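Local coordinates for protein tryptophanyl-tRNA synthetase (PDB 3HV0) that probably catalyses the ATP-dependent attachment of L-tryptophan to tRNA(Trp), this chain holding the class I aminoacyl-tRNA synthetase core of a longer protein, at residues K119-S124 with V192-F197; P166-I171 with P198-A203; S182-K187 with D231-M236; L223-I228 with S250-I255. One frame throughout, in Å; residues are numbered along the deposited sequence.

Contact 1: residues K119-S124 with V192-F197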
# COMPACT_ATOMS: atom_id res chain seq x y z
N LYS A 119 -2.70 10.52 -7.84
CA LYS A 119 -3.35 11.26 -8.94
C LYS A 119 -3.96 10.29 -9.91
O LYS A 119 -5.00 10.57 -10.49
CB LYS A 119 -2.33 12.18 -9.64
CG LYS A 119 -1.74 13.25 -8.71
CD LYS A 119 -2.88 14.12 -8.15
CE LYS A 119 -2.40 15.30 -7.32
NZ LYS A 119 -3.54 16.23 -7.03
N PHE A 120 -3.34 9.13 -10.05
CA PHE A 120 -4.04 8.04 -10.68
C PHE A 120 -5.31 7.68 -9.89
O PHE A 120 -6.32 7.32 -10.48
CB PHE A 120 -3.14 6.83 -10.79
CG PHE A 120 -3.86 5.57 -11.15
CD1 PHE A 120 -4.33 5.38 -12.42
CD2 PHE A 120 -4.05 4.57 -10.22
CE1 PHE A 120 -5.00 4.23 -12.78
CE2 PHE A 120 -4.72 3.40 -10.57
CZ PHE A 120 -5.19 3.23 -11.85
N ILE A 121 -5.25 7.77 -8.55
CA ILE A 121 -6.39 7.37 -7.73
C ILE A 121 -7.54 8.37 -7.77
O ILE A 121 -8.70 7.98 -7.93
CB ILE A 121 -5.99 7.07 -6.26
CG1 ILE A 121 -5.35 5.69 -6.16
CG2 ILE A 121 -7.25 7.07 -5.36
CD1 ILE A 121 -6.31 4.55 -6.49
N PHE A 122 -7.20 9.66 -7.68
CA PHE A 122 -8.18 10.73 -7.50
C PHE A 122 -8.67 11.38 -8.78
O PHE A 122 -9.59 12.21 -8.73
CB PHE A 122 -7.57 11.81 -6.61
CG PHE A 122 -7.68 11.52 -5.16
CD1 PHE A 122 -8.70 12.08 -4.41
CD2 PHE A 122 -6.77 10.69 -4.53
CE1 PHE A 122 -8.81 11.81 -3.06
CE2 PHE A 122 -6.86 10.42 -3.18
CZ PHE A 122 -7.88 10.98 -2.44
N LYS A 123 -8.09 11.01 -9.92
CA LYS A 123 -8.40 11.63 -11.21
C LYS A 123 -8.73 10.58 -12.25
O LYS A 123 -7.84 10.06 -12.91
CB LYS A 123 -7.20 12.45 -11.70
CG LYS A 123 -6.96 13.72 -10.91
CD LYS A 123 -7.93 14.81 -11.38
CE LYS A 123 -8.20 15.89 -10.34
NZ LYS A 123 -9.28 16.82 -10.84
N SER A 124 -10.03 10.32 -12.42
CA SER A 124 -10.56 9.29 -13.35
C SER A 124 -9.88 9.26 -14.72
O SER A 124 -9.72 8.20 -15.33
CB SER A 124 -12.07 9.51 -13.56
N VAL A 192 -12.05 3.00 -2.66
CA VAL A 192 -11.27 2.67 -1.47
C VAL A 192 -9.82 3.13 -1.55
O VAL A 192 -9.17 3.32 -0.52
CB VAL A 192 -11.33 1.15 -1.15
CG1 VAL A 192 -10.55 0.34 -2.17
CG2 VAL A 192 -10.85 0.87 0.26
N GLY A 193 -9.31 3.32 -2.77
CA GLY A 193 -8.02 3.95 -2.97
C GLY A 193 -7.89 5.32 -2.32
O GLY A 193 -6.81 5.69 -1.83
N LYS A 194 -8.98 6.08 -2.31
CA LYS A 194 -8.97 7.42 -1.72
C LYS A 194 -8.80 7.34 -0.20
O LYS A 194 -8.07 8.14 0.41
CB LYS A 194 -10.24 8.20 -2.09
CG LYS A 194 -10.32 8.55 -3.59
CD LYS A 194 -11.52 9.43 -3.94
CE LYS A 194 -11.49 9.88 -5.39
NZ LYS A 194 -12.87 10.14 -5.94
N PHE A 195 -9.46 6.36 0.40
CA PHE A 195 -9.30 6.10 1.83
C PHE A 195 -7.89 5.64 2.20
O PHE A 195 -7.40 5.98 3.28
CB PHE A 195 -10.31 5.07 2.31
CG PHE A 195 -11.71 5.58 2.32
CD1 PHE A 195 -12.23 6.15 3.46
CD2 PHE A 195 -12.50 5.52 1.18
CE1 PHE A 195 -13.51 6.64 3.48
CE2 PHE A 195 -13.78 6.00 1.19
CZ PHE A 195 -14.30 6.56 2.34
N ALA A 196 -7.23 4.88 1.30
CA ALA A 196 -5.91 4.28 1.59
C ALA A 196 -4.70 5.21 1.41
O ALA A 196 -3.62 4.86 1.86
CB ALA A 196 -5.70 3.02 0.77
N PHE A 197 -4.88 6.35 0.73
CA PHE A 197 -3.75 7.20 0.35
C PHE A 197 -3.20 8.14 1.44
O PHE A 197 -2.00 8.39 1.50
CB PHE A 197 -4.01 8.03 -0.93
CG PHE A 197 -2.90 9.02 -1.21
CD1 PHE A 197 -1.65 8.57 -1.62
CD2 PHE A 197 -3.06 10.38 -0.92
CE1 PHE A 197 -0.60 9.46 -1.78
CE2 PHE A 197 -2.01 11.28 -1.08
CZ PHE A 197 -0.78 10.82 -1.51
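K194 lays its aliphatic chain across one face of the F122 ring. The CG atom stands 3.7 Å from the centroid of the F122 ring and 16° off its normal, which meets the geometry of a CH-pi contact, although CG is displaced somewhat toward the rim. Beyond CG the lysine runs extended (CD anti to CA, chi2 -175°), and CD lies 3.7 Å from F122 CE1; with chi3 also anti, CE comes to 3.7 Å from F122 CD1. A second approach reaches the same ring at its edge, where F197 CB lies near the ring plane, 4.3 Å from F122 CE2.

Beside this pair, I121 presses its CG2 against the backbone, 3.6 Å from G193 C and equally close to K194 N. Its CD1 is 4.0 Å from G193 CA, a position that G193 leaves accessible by having no side chain. The CA atoms of I121 and G193, 6.1 Å apart, mark the nearest approach of the two backbones. No hydrogen bond crosses, so packing alone joins the segments.

Helix 116-122 ends here, with K123 the first residue to depart from helical torsions, while K119 on it touches the bound tryptophan. Helix 192-202 also faces the second subunit, where A196 packs on A196 of that chain, and F120 forms a cation-pi pair with K173 of the second subunit. Around F195, helix 177-184 packs against helix 192-202.

Contact 2: residues P166-I171 with P198-A203. With TRP (tryptophan), chain C.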
# COMPACT_ATOMS: atom_id res chain seq x y z
N PRO A 166 5.90 -0.12 5.95
CA PRO A 166 5.73 -0.40 7.38
C PRO A 166 5.05 0.73 8.15
O PRO A 166 4.18 0.47 8.96
CB PRO A 166 7.17 -0.62 7.87
CG PRO A 166 7.89 -1.10 6.68
CD PRO A 166 7.29 -0.34 5.52
N ASP A 167 5.42 1.97 7.86
CA ASP A 167 4.81 3.11 8.54
C ASP A 167 3.43 3.38 7.99
O ASP A 167 2.58 3.86 8.72
CB ASP A 167 5.68 4.35 8.41
CG ASP A 167 6.89 4.33 9.33
OD1 ASP A 167 6.90 3.54 10.30
OD2 ASP A 167 7.83 5.15 9.11
N ILE A 168 3.18 3.09 6.72
CA ILE A 168 1.82 3.21 6.18
C ILE A 168 0.90 2.32 6.98
O ILE A 168 -0.15 2.74 7.45
CB ILE A 168 1.75 2.83 4.68
CG1 ILE A 168 2.50 3.88 3.83
CG2 ILE A 168 0.27 2.69 4.23
CD1 ILE A 168 2.86 3.41 2.44
N LEU A 169 1.32 1.07 7.17
CA LEU A 169 0.53 0.07 7.90
C LEU A 169 0.29 0.46 9.37
O LEU A 169 -0.81 0.24 9.91
CB LEU A 169 1.22 -1.30 7.80
CG LEU A 169 1.12 -2.00 6.44
CD1 LEU A 169 2.06 -3.20 6.38
CD2 LEU A 169 -0.33 -2.44 6.15
N ARG A 170 1.31 1.03 10.01
CA ARG A 170 1.23 1.48 11.40
C ARG A 170 0.29 2.67 11.59
O ARG A 170 -0.42 2.76 12.59
CB ARG A 170 2.62 1.86 11.90
CG ARG A 170 3.50 0.69 12.20
CD ARG A 170 4.94 1.13 12.43
NE ARG A 170 5.85 -0.01 12.58
CZ ARG A 170 7.00 -0.17 11.91
NH1 ARG A 170 7.43 0.72 11.05
NH2 ARG A 170 7.74 -1.25 12.12
N ILE A 171 0.29 3.58 10.65
CA ILE A 171 -0.67 4.69 10.64
C ILE A 171 -2.09 4.18 10.38
O ILE A 171 -3.04 4.61 11.01
CB ILE A 171 -0.32 5.72 9.56
CG1 ILE A 171 1.02 6.41 9.87
CG2 ILE A 171 -1.44 6.76 9.44
CD1 ILE A 171 1.66 7.05 8.66
N PRO A 198 -4.06 8.70 2.30
CA PRO A 198 -3.53 9.61 3.30
C PRO A 198 -2.33 9.07 4.09
O PRO A 198 -1.36 9.82 4.34
CB PRO A 198 -4.73 9.83 4.19
CG PRO A 198 -5.88 9.75 3.30
CD PRO A 198 -5.54 8.71 2.28
N ALA A 199 -2.37 7.79 4.45
CA ALA A 199 -1.23 7.20 5.17
C ALA A 199 0.05 7.24 4.33
O ALA A 199 1.14 7.45 4.85
CB ALA A 199 -1.51 5.79 5.58
N VAL A 200 -0.09 7.06 3.02
CA VAL A 200 1.06 7.15 2.10
C VAL A 200 1.71 8.52 2.13
O VAL A 200 2.93 8.63 2.12
CB VAL A 200 0.67 6.78 0.66
CG1 VAL A 200 1.89 6.81 -0.26
CG2 VAL A 200 0.04 5.41 0.63
N GLN A 201 0.89 9.57 2.21
CA GLN A 201 1.43 10.92 2.30
C GLN A 201 1.92 11.28 3.67
O GLN A 201 2.81 12.11 3.81
CB GLN A 201 0.39 11.95 1.91
CG GLN A 201 0.94 13.35 1.90
CD GLN A 201 0.29 14.24 0.92
OE1 GLN A 201 0.22 15.43 1.15
NE2 GLN A 201 -0.18 13.70 -0.17
N ALA A 202 1.30 10.71 4.69
CA ALA A 202 1.72 10.93 6.07
C ALA A 202 3.11 10.34 6.34
O ALA A 202 3.94 10.99 6.94
CB ALA A 202 0.71 10.33 7.01
N ALA A 203 3.35 9.13 5.84
CA ALA A 203 4.49 8.30 6.24
C ALA A 203 5.89 8.95 6.15
O ALA A 203 6.76 8.64 6.96
CB ALA A 203 4.46 6.95 5.49
N TRP C . -0.64 15.43 -2.60
CA TRP C . 0.16 16.67 -2.76
C TRP C . -0.36 17.49 -3.93
O TRP C . -1.06 16.95 -4.81
CB TRP C . 1.67 16.37 -2.94
CG TRP C . 2.40 16.15 -1.64
CD1 TRP C . 2.84 14.96 -1.12
CD2 TRP C . 2.81 17.16 -0.69
NE1 TRP C . 3.48 15.15 0.07
CE2 TRP C . 3.47 16.49 0.36
CE3 TRP C . 2.69 18.54 -0.64
CZ2 TRP C . 4.00 17.17 1.46
CZ3 TRP C . 3.21 19.21 0.46
CH2 TRP C . 3.85 18.52 1.50
OXT TRP C . -0.10 18.71 -3.98
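D167 OD2, on a side chain whose CB meets A203 CB at 4.1 Å, is gripped by two hydroxyls, S208 OG and S209 OG. The other oxygen, OD1, is shared by Y246 OH and by R170 NH1, whose salt bridge measures 3.0 Å. That bond lies nearly in the guanidinium plane of R170 but arrives from above the carboxylate plane of D167, 36° out of it. The carboxylate is buried, and these partners satisfy both oxygens; S209 OG also bonds A203 O, linking the two segments through a third party.

The rest of the interface is apolar. I168 straddles the opposing helix: CG2 reaches A199 CB at 3.8 Å, while CG1 lies 4.0 Å from A203 CB. With CD1 anti to CA (chi2 162°), its tip arrives at V200 CG2, 3.9 Å away. Helices 157-174 and 192-202, both meeting the second subunit, lie between strands 152-156 and 222-227 of the class I core, and the short segments approach to 8.5 Å between axes at 123°. Small alanines permit this spacing, A199 and I168 having CA atoms just 5.1 Å apart.

I171 extends the seam, its CD1 resting 3.8 Å from A202 CB and its CG2 against A199. From the far side of helix 192-202, Q201 points away from this interface into the tryptophan pocket, where its CG lies 3.6 Å from the ligand NE1.

Contact 3: residues S182-K187 with D231-M236. With TRP (tryptophan), chain C.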
# COMPACT_ATOMS: atom_id res chain seq x y z
N SER A 182 -14.31 11.98 8.23
CA SER A 182 -14.38 13.21 9.01
C SER A 182 -13.32 14.24 8.59
O SER A 182 -13.60 15.43 8.55
CB SER A 182 -14.26 12.88 10.50
OG SER A 182 -14.49 14.01 11.32
N ILE A 183 -12.12 13.77 8.26
CA ILE A 183 -10.97 14.66 7.99
C ILE A 183 -10.87 15.12 6.54
O ILE A 183 -10.62 16.30 6.27
CB ILE A 183 -9.66 13.96 8.36
CG1 ILE A 183 -9.53 13.84 9.88
CG2 ILE A 183 -8.48 14.71 7.79
CD1 ILE A 183 -8.44 12.91 10.32
N PHE A 184 -11.07 14.19 5.60
CA PHE A 184 -10.96 14.48 4.17
C PHE A 184 -12.32 14.66 3.49
O PHE A 184 -12.40 15.07 2.33
CB PHE A 184 -10.16 13.37 3.49
CG PHE A 184 -8.74 13.28 3.98
CD1 PHE A 184 -8.44 12.53 5.10
CD2 PHE A 184 -7.73 13.97 3.36
CE1 PHE A 184 -7.14 12.45 5.59
CE2 PHE A 184 -6.42 13.89 3.84
CZ PHE A 184 -6.13 13.12 4.96
N GLY A 185 -13.39 14.36 4.20
CA GLY A 185 -14.73 14.54 3.66
C GLY A 185 -15.15 13.53 2.61
O GLY A 185 -16.06 13.79 1.83
N PHE A 186 -14.50 12.36 2.59
CA PHE A 186 -14.88 11.32 1.63
C PHE A 186 -16.26 10.77 1.98
O PHE A 186 -16.82 11.11 3.02
CB PHE A 186 -13.87 10.19 1.56
CG PHE A 186 -12.44 10.64 1.28
CD1 PHE A 186 -12.17 11.77 0.51
CD2 PHE A 186 -11.37 9.91 1.76
CE1 PHE A 186 -10.87 12.15 0.25
CE2 PHE A 186 -10.07 10.29 1.50
CZ PHE A 186 -9.82 11.42 0.74
N LYS A 187 -16.80 9.94 1.10
CA LYS A 187 -18.12 9.34 1.31
C LYS A 187 -18.02 7.85 0.99
O LYS A 187 -17.03 7.40 0.41
CB LYS A 187 -19.17 10.02 0.43
N ASP A 231 -2.87 20.67 4.70
CA ASP A 231 -2.93 20.53 6.16
C ASP A 231 -3.61 19.27 6.74
O ASP A 231 -3.09 18.71 7.72
CB ASP A 231 -3.57 21.76 6.77
CG ASP A 231 -3.46 21.78 8.29
OD1 ASP A 231 -2.31 21.67 8.79
OD2 ASP A 231 -4.51 21.89 8.96
N PRO A 232 -4.76 18.83 6.18
CA PRO A 232 -5.47 17.63 6.67
C PRO A 232 -4.62 16.39 6.87
O PRO A 232 -4.79 15.69 7.85
CB PRO A 232 -6.50 17.37 5.55
CG PRO A 232 -6.85 18.72 5.07
CD PRO A 232 -5.58 19.56 5.18
N TYR A 233 -3.73 16.09 5.93
CA TYR A 233 -2.85 14.92 6.05
C TYR A 233 -1.97 15.01 7.28
O TYR A 233 -1.72 14.02 7.93
CB TYR A 233 -1.93 14.76 4.82
CG TYR A 233 -2.67 14.57 3.51
CD1 TYR A 233 -2.91 15.65 2.67
CD2 TYR A 233 -3.10 13.31 3.11
CE1 TYR A 233 -3.58 15.50 1.47
CE2 TYR A 233 -3.80 13.14 1.92
CZ TYR A 233 -4.03 14.24 1.10
OH TYR A 233 -4.69 14.07 -0.10
N PHE A 234 -1.50 16.21 7.61
CA PHE A 234 -0.53 16.40 8.68
C PHE A 234 -1.21 16.77 10.01
O PHE A 234 -0.58 16.72 11.08
CB PHE A 234 0.53 17.42 8.25
CG PHE A 234 1.19 17.06 6.94
CD1 PHE A 234 1.91 15.88 6.83
CD2 PHE A 234 1.03 17.86 5.80
CE1 PHE A 234 2.48 15.51 5.62
CE2 PHE A 234 1.62 17.51 4.62
CZ PHE A 234 2.34 16.33 4.52
N ARG A 235 -2.48 17.13 9.96
CA ARG A 235 -3.30 17.16 11.16
C ARG A 235 -3.45 15.72 11.63
O ARG A 235 -3.23 15.42 12.79
CB ARG A 235 -4.68 17.76 10.85
CG ARG A 235 -5.26 18.61 11.95
CD ARG A 235 -6.46 19.40 11.44
NE ARG A 235 -7.68 18.58 11.45
CZ ARG A 235 -8.61 18.55 10.48
NH1 ARG A 235 -8.48 19.28 9.37
NH2 ARG A 235 -9.68 17.76 10.65
N MET A 236 -3.80 14.83 10.71
CA MET A 236 -4.01 13.41 11.01
C MET A 236 -2.75 12.73 11.57
O MET A 236 -2.78 12.11 12.62
CB MET A 236 -4.47 12.69 9.74
CG MET A 236 -4.59 11.18 9.86
SD MET A 236 -4.41 10.41 8.25
CE MET A 236 -2.71 10.89 7.84
N TRP C . -0.64 15.43 -2.60
CA TRP C . 0.16 16.67 -2.76
C TRP C . -0.36 17.49 -3.93
O TRP C . -1.06 16.95 -4.81
CB TRP C . 1.67 16.37 -2.94
CG TRP C . 2.40 16.15 -1.64
CD1 TRP C . 2.84 14.96 -1.12
CD2 TRP C . 2.81 17.16 -0.69
NE1 TRP C . 3.48 15.15 0.07
CE2 TRP C . 3.47 16.49 0.36
CE3 TRP C . 2.69 18.54 -0.64
CZ2 TRP C . 4.00 17.17 1.46
CZ3 TRP C . 3.21 19.21 0.46
CH2 TRP C . 3.85 18.52 1.50
OXT TRP C . -0.10 18.71 -3.98
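F184 drives its ring against Y233, and each step along it has a partner. Its CB sits over one face of the F186 ring, 3.4 Å above that plane and offset toward the rim. With CG anti to the carbonyl carbon (chi1 -63°), the ring is directed at helix 231-240. CE2 lies above the face of the Y233 ring, 3.3 Å from Y233 CE2, a tight approach, and CZ follows at 3.6 Å from Y233 CD2. The two planes make an angle of 56°, with centroids 4.8 Å apart, an oblique pairing of the two rings. CE2 also has P232 CB 3.9 Å away, whereas M236 SD stands near the ring plane at the CE1 edge. P198, from helix 192-202, packs on F184 as well.

In the Rossmann-like core of this class I synthetase, helix 231-240 is the connection between the parallel strands 222-227 and 250-254. Here its first turns are met by the end of helix 177-184, which G185 terminates with a positive phi of 74°. Two residues before G185, I183 puts CD1 4.0 Å from M236 CB, the two side chains crossing at about a right angle. Its CG2 packs against P232 and also over one face of the R235 guanidinium.

The side of helix 231-240 turned from this seam carries F234, whose CZ reaches CZ2 of the bound tryptophan at 3.6 Å with the ligand atom near the plane of the F234 ring. Y233 CB in turn stands over the centre of the F234 ring.

Contact 4: residues L223-I228 with S250-I255. With TRP (tryptophan), chain C.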
# COMPACT_ATOMS: atom_id res chain seq x y z
N LEU A 223 10.18 18.72 9.42
CA LEU A 223 9.46 19.96 9.13
C LEU A 223 8.90 19.88 7.75
O LEU A 223 9.63 19.59 6.81
CB LEU A 223 10.37 21.19 9.20
CG LEU A 223 9.69 22.52 8.83
CD1 LEU A 223 8.51 22.79 9.72
CD2 LEU A 223 10.63 23.70 8.91
N VAL A 224 7.62 20.20 7.62
CA VAL A 224 6.86 19.99 6.38
C VAL A 224 6.28 21.30 5.87
O VAL A 224 5.27 21.78 6.39
CB VAL A 224 5.73 19.02 6.64
CG1 VAL A 224 4.96 18.68 5.30
CG2 VAL A 224 6.27 17.78 7.35
N PRO A 225 6.94 21.90 4.86
CA PRO A 225 6.39 23.01 4.07
C PRO A 225 5.27 22.56 3.15
O PRO A 225 5.43 21.60 2.42
CB PRO A 225 7.58 23.47 3.23
CG PRO A 225 8.77 23.09 4.02
CD PRO A 225 8.40 21.79 4.67
N HIS A 226 4.14 23.25 3.18
CA HIS A 226 3.05 22.88 2.27
C HIS A 226 2.03 24.00 2.04
O HIS A 226 1.89 24.91 2.84
CB HIS A 226 2.36 21.58 2.75
CG HIS A 226 1.73 21.68 4.11
ND1 HIS A 226 0.46 22.19 4.31
CD2 HIS A 226 2.16 21.25 5.32
CE1 HIS A 226 0.16 22.11 5.60
NE2 HIS A 226 1.17 21.54 6.23
N ALA A 227 1.35 23.94 0.91
CA ALA A 227 0.20 24.81 0.70
C ALA A 227 -0.80 24.48 1.79
O ALA A 227 -0.89 23.33 2.23
CB ALA A 227 -0.41 24.58 -0.67
N ILE A 228 -1.53 25.48 2.26
CA ILE A 228 -2.40 25.30 3.41
C ILE A 228 -3.43 24.20 3.18
O ILE A 228 -3.91 23.60 4.13
CB ILE A 228 -3.13 26.60 3.80
CG1 ILE A 228 -3.89 26.41 5.11
CG2 ILE A 228 -4.11 27.03 2.71
CD1 ILE A 228 -3.18 25.53 6.11
N SER A 250 6.40 18.95 12.35
CA SER A 250 6.04 20.36 12.31
C SER A 250 5.74 20.77 10.87
O SER A 250 6.22 20.14 9.94
CB SER A 250 7.19 21.19 12.82
OG SER A 250 7.56 20.70 14.08
N SER A 251 5.02 21.87 10.70
CA SER A 251 4.74 22.36 9.39
C SER A 251 4.74 23.88 9.32
O SER A 251 4.54 24.53 10.32
CB SER A 251 3.41 21.78 8.87
OG SER A 251 2.41 21.78 9.86
N ILE A 252 5.00 24.40 8.13
CA ILE A 252 4.91 25.80 7.81
C ILE A 252 4.16 25.92 6.48
O ILE A 252 4.51 25.26 5.52
CB ILE A 252 6.33 26.45 7.76
CG1 ILE A 252 6.22 27.96 7.58
CG2 ILE A 252 7.18 25.82 6.69
CD1 ILE A 252 7.42 28.72 8.25
N HIS A 253 3.12 26.76 6.44
CA HIS A 253 2.09 26.67 5.42
C HIS A 253 2.01 27.91 4.57
O HIS A 253 2.03 29.01 5.10
CB HIS A 253 0.70 26.49 6.05
CG HIS A 253 0.65 25.56 7.21
ND1 HIS A 253 -0.11 25.83 8.33
CD2 HIS A 253 1.26 24.38 7.44
CE1 HIS A 253 0.02 24.83 9.19
NE2 HIS A 253 0.85 23.94 8.67
N SER A 254 1.82 27.71 3.26
CA SER A 254 1.72 28.84 2.32
C SER A 254 0.33 29.06 1.73
O SER A 254 -0.49 28.15 1.63
CB SER A 254 2.72 28.70 1.18
OG SER A 254 2.46 27.55 0.41
N ILE A 255 0.08 30.31 1.35
CA ILE A 255 -1.14 30.71 0.69
C ILE A 255 -0.93 30.49 -0.81
O ILE A 255 0.17 30.73 -1.33
CB ILE A 255 -1.48 32.19 0.99
CG1 ILE A 255 -2.94 32.48 0.66
CG2 ILE A 255 -0.54 33.12 0.24
CD1 ILE A 255 -3.91 31.95 1.70
N TRP C . -0.64 15.43 -2.60
CA TRP C . 0.16 16.67 -2.76
C TRP C . -0.36 17.49 -3.93
O TRP C . -1.06 16.95 -4.81
CB TRP C . 1.67 16.37 -2.94
CG TRP C . 2.40 16.15 -1.64
CD1 TRP C . 2.84 14.96 -1.12
CD2 TRP C . 2.81 17.16 -0.69
NE1 TRP C . 3.48 15.15 0.07
CE2 TRP C . 3.47 16.49 0.36
CE3 TRP C . 2.69 18.54 -0.64
CZ2 TRP C . 4.00 17.17 1.46
CZ3 TRP C . 3.21 19.21 0.46
CH2 TRP C . 3.85 18.52 1.50
OXT TRP C . -0.10 18.71 -3.98
O HOH W 1 0.33 20.95 8.56
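V224 N donates to S250 O at 2.7 Å, the shortest of five backbone hydrogen bonds that join strands 223-227 and 250-254. The register follows from the rest: I252 N bonds V224 O, H226 N bonds I252 O, S254 N bonds H226 O at 2.8 Å, and I228 N bonds S254 O. Each strand thus uses alternate residues, as parallel pairing requires.

On the face bearing V224 and H226, the H226 imidazole is held at ND1, which gives a nearly straight hydrogen bond to A227 O (2.7 Å, 169°), lying in its own ring plane while rising above the carbonyl plane. Across the ring, NE2 meets water 1 in the plane, and this water also contacts S251 OG. The H226 CG occupies the crowded position between backbone N and carbonyl carbon (chi1 61°), and the H253 side chain runs beside it in the same direction, with H253 CD2 only 3.1 Å from H226 NE2. These rings are oblique, at 36°. I228 CD1 comes obliquely to the H253 ring, 3.8 Å from H253 ND1.

The reverse face, with L223, P225, I252 and two serines, is mainly apolar at its centre, where the P225 and I252 side chains cross, with P225 CG 4.1 Å from I252 CG2, and helix 93-106 packs on both residues. S250 OG bonds D61 O. L223 and S250 touch helix 62-70.

H226 CB lies 3.4 Å from CZ3 of the bound tryptophan, and V224 CG1 is 4.0 Å from its CH2. Neighbouring parallel strands linked through helix 231-240 form a beta-alpha-beta unit of the Rossmann-like class I fold, here lining the indole end of the amino-acid pocket.

From the N terminus, the chain opens contact 1 at 119-124, contact 2 at 166-171 and contact 3 at 182-187 before any of them closes. Helix 192-202 then closes contacts 1 and 2 in succession, at 192-197 and 198-203. Contact 4 opens at 223-228, contact 3 closes at 231-236, and contact 4 closes last, at 250-255. Contacts 1, 2 and 3 thus cross one another, contact 3 also crosses contact 4, and contact 4 follows contacts 1 and 2 in series; none nests. Helical packing near the subunit interface (contacts 1 and 2) is joined through contact 3 to the parallel strand pair of contact 4. Each contact holds a residue of the tryptophan pocket.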